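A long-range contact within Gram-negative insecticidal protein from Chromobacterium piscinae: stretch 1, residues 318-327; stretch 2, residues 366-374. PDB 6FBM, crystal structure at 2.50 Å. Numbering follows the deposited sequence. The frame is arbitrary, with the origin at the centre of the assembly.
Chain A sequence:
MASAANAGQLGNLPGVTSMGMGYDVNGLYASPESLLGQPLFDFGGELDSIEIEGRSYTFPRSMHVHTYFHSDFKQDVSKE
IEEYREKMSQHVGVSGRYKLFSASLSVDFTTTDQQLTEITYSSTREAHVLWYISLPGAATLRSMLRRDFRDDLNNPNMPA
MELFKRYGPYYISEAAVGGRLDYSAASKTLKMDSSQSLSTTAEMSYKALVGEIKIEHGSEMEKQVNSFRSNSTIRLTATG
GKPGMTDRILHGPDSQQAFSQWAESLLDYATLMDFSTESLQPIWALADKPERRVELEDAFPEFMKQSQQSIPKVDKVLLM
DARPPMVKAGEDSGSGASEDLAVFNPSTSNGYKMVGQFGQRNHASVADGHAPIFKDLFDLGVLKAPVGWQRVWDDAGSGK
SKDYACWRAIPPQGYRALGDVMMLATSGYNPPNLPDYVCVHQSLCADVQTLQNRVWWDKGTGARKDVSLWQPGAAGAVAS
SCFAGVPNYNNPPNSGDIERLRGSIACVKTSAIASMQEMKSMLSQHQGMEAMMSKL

Stretch 1, residues 318-327: LLMDARPPMV
Stretch 2 (366-374) VADGHAPIF

The two stretches run antiparallel, and between them bury 676 Å². Strand 318-321 meets strand 373-374 with Met-320 opposite Phe-374 (CA-CA 4.6 Å) and Asp-321 opposite Ile-373 (CA-CA 5.4 Å). The latter is the hydrogen-bonded pair: Asp-321 N donates to Ile-373 O at 3.0 Å and Ile-373 N to Asp-321 O at 3.1 Å, both nearly linear (172°), so extended backbones satisfy each other. Pro-372, with no amide hydrogen to leave unpaired, adds a CA-H...O contact, CA to Asp-321 O at 3.5 Å.

On one sheet face, Met-320 (t, t, p) brings SD within 3.4 Å of CE1 of buried, apolar Phe-374 (m, -88°), an oblique sulfur-aromatic contact. On the other lie Asp-321 and Ile-373; Ile-373 (p, t), also buried, extends CD1 to 3.7 Å from CB of buried Pro-324.

Beyond the strand a non-extended step at Ala-322 (-82/-16) and Arg-323 (-128/61) kinks the chain without reversing it; Arg-323 N donates to Asp-321 OD1 at 3.2 Å. His-370 (m, -91°) points toward stretch 1: ND1 donates to Pro-324 O at 2.9 Å near the ring plane, while Arg-323 CA sits over one face, 4.1 Å from the ring centroid. Unbranched Met-326 (m, m, m) lies against two small alanines: CB is 3.7 Å from Ala-367 CB, and SD accepts a weak hydrogen bond from Ala-371 N at 3.5 Å.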

# COMPACT_ATOMS: atom_id res chain seq x y z
N LEU A 318 1.51 -53.36 28.23
CA LEU A 318 0.68 -54.51 27.93
C LEU A 318 -0.36 -54.64 29.00
O LEU A 318 -0.05 -54.75 30.17
CB LEU A 318 1.54 -55.76 27.83
CG LEU A 318 2.49 -55.82 26.64
CD1 LEU A 318 3.38 -57.06 26.69
CD2 LEU A 318 1.73 -55.79 25.32
N LEU A 319 -1.60 -54.63 28.56
CA LEU A 319 -2.73 -54.84 29.43
C LEU A 319 -2.98 -56.34 29.46
O LEU A 319 -3.32 -56.94 28.44
CB LEU A 319 -3.93 -54.10 28.84
CG LEU A 319 -5.24 -54.03 29.60
CD1 LEU A 319 -5.09 -53.44 30.98
CD2 LEU A 319 -6.24 -53.25 28.76
N MET A 320 -2.80 -56.93 30.64
CA MET A 320 -2.98 -58.37 30.85
C MET A 320 -4.37 -58.73 31.41
O MET A 320 -4.93 -58.06 32.29
CB MET A 320 -1.93 -58.89 31.81
CG MET A 320 -1.85 -60.39 31.87
SD MET A 320 -0.40 -60.95 32.79
CE MET A 320 -0.78 -60.36 34.45
N ASP A 321 -4.90 -59.82 30.89
CA ASP A 321 -6.00 -60.54 31.50
C ASP A 321 -5.44 -61.93 31.82
O ASP A 321 -5.20 -62.73 30.92
CB ASP A 321 -7.18 -60.58 30.52
CG ASP A 321 -8.33 -61.41 31.03
OD1 ASP A 321 -8.18 -62.04 32.10
OD2 ASP A 321 -9.35 -61.49 30.34
N ALA A 322 -5.20 -62.18 33.12
CA ALA A 322 -4.51 -63.40 33.56
C ALA A 322 -5.44 -64.61 33.66
O ALA A 322 -4.95 -65.74 33.72
CB ALA A 322 -3.80 -63.19 34.90
N ARG A 323 -6.77 -64.40 33.67
CA ARG A 323 -7.73 -65.49 33.81
C ARG A 323 -8.79 -65.44 32.69
O ARG A 323 -9.99 -65.31 32.96
CB ARG A 323 -8.44 -65.45 35.19
CG ARG A 323 -7.57 -65.44 36.46
CD ARG A 323 -8.48 -65.09 37.63
NE ARG A 323 -7.82 -65.05 38.94
CZ ARG A 323 -7.04 -64.06 39.40
NH1 ARG A 323 -6.76 -62.97 38.67
NH2 ARG A 323 -6.52 -64.15 40.64
N PRO A 324 -8.35 -65.55 31.41
CA PRO A 324 -9.34 -65.63 30.36
C PRO A 324 -9.98 -67.02 30.29
O PRO A 324 -9.47 -67.98 30.91
CB PRO A 324 -8.50 -65.37 29.10
CG PRO A 324 -7.19 -65.98 29.42
CD PRO A 324 -6.98 -65.73 30.88
N PRO A 325 -11.07 -67.15 29.52
CA PRO A 325 -11.63 -68.48 29.34
C PRO A 325 -10.66 -69.41 28.61
O PRO A 325 -10.11 -69.01 27.59
CB PRO A 325 -12.90 -68.24 28.49
CG PRO A 325 -13.21 -66.79 28.66
CD PRO A 325 -11.88 -66.11 28.87
N MET A 326 -10.45 -70.61 29.13
CA MET A 326 -9.58 -71.59 28.50
C MET A 326 -10.43 -72.63 27.79
O MET A 326 -11.36 -73.18 28.37
CB MET A 326 -8.67 -72.23 29.54
CG MET A 326 -7.83 -71.24 30.30
SD MET A 326 -6.67 -70.30 29.30
CE MET A 326 -5.66 -71.58 28.60
N VAL A 327 -10.13 -72.85 26.52
CA VAL A 327 -10.87 -73.77 25.67
C VAL A 327 -9.88 -74.85 25.26
O VAL A 327 -8.70 -74.58 25.02
CB VAL A 327 -11.46 -73.04 24.45
CG1 VAL A 327 -12.15 -74.01 23.50
CG2 VAL A 327 -12.41 -71.92 24.91
N VAL A 366 -11.07 -79.69 31.26
CA VAL A 366 -10.94 -78.41 31.94
C VAL A 366 -9.45 -78.13 32.15
O VAL A 366 -8.68 -79.04 32.52
CB VAL A 366 -11.60 -78.49 33.32
CG1 VAL A 366 -11.51 -77.16 34.07
CG2 VAL A 366 -13.05 -78.92 33.19
N ALA A 367 -9.04 -76.88 31.95
CA ALA A 367 -7.66 -76.47 32.18
C ALA A 367 -7.35 -76.40 33.67
O ALA A 367 -8.15 -75.87 34.45
CB ALA A 367 -7.41 -75.11 31.52
N ASP A 368 -6.17 -76.89 34.05
CA ASP A 368 -5.64 -76.76 35.42
C ASP A 368 -5.24 -75.33 35.77
O ASP A 368 -5.19 -74.99 36.94
CB ASP A 368 -4.41 -77.67 35.64
CG ASP A 368 -4.74 -79.16 35.53
OD1 ASP A 368 -5.95 -79.53 35.59
OD2 ASP A 368 -3.81 -79.98 35.38
N GLY A 369 -4.94 -74.51 34.77
CA GLY A 369 -4.62 -73.11 34.97
C GLY A 369 -5.06 -72.24 33.80
O GLY A 369 -5.86 -72.66 32.94
N HIS A 370 -4.50 -71.04 33.75
CA HIS A 370 -4.81 -70.06 32.74
C HIS A 370 -3.54 -69.58 32.05
O HIS A 370 -2.52 -69.40 32.68
CB HIS A 370 -5.56 -68.89 33.38
CG HIS A 370 -6.91 -69.26 33.89
ND1 HIS A 370 -8.05 -69.18 33.12
CD2 HIS A 370 -7.30 -69.73 35.10
CE1 HIS A 370 -9.09 -69.57 33.84
NE2 HIS A 370 -8.66 -69.90 35.04
N ALA A 371 -3.66 -69.40 30.74
CA ALA A 371 -2.65 -68.73 29.94
C ALA A 371 -3.10 -67.30 29.78
O ALA A 371 -4.18 -67.04 29.29
CB ALA A 371 -2.52 -69.38 28.58
N PRO A 372 -2.25 -66.34 30.18
CA PRO A 372 -2.66 -64.96 30.05
C PRO A 372 -2.77 -64.49 28.57
O PRO A 372 -2.14 -65.07 27.66
CB PRO A 372 -1.58 -64.21 30.80
CG PRO A 372 -0.37 -65.05 30.69
CD PRO A 372 -0.83 -66.46 30.59
N ILE A 373 -3.59 -63.48 28.38
CA ILE A 373 -3.70 -62.77 27.11
C ILE A 373 -3.38 -61.30 27.35
O ILE A 373 -3.54 -60.79 28.45
CB ILE A 373 -5.07 -62.98 26.42
CG1 ILE A 373 -6.24 -62.55 27.32
CG2 ILE A 373 -5.20 -64.44 26.04
CD1 ILE A 373 -7.60 -62.76 26.70
N PHE A 374 -2.84 -60.66 26.32
CA PHE A 374 -2.29 -59.31 26.45
C PHE A 374 -2.83 -58.43 25.34
O PHE A 374 -3.08 -58.89 24.24
CB PHE A 374 -0.78 -59.36 26.37
CG PHE A 374 -0.15 -60.18 27.45
CD1 PHE A 374 0.17 -59.61 28.67
CD2 PHE A 374 0.15 -61.50 27.26
CE1 PHE A 374 0.77 -60.36 29.67
CE2 PHE A 374 0.76 -62.25 28.26
CZ PHE A 374 1.08 -61.68 29.47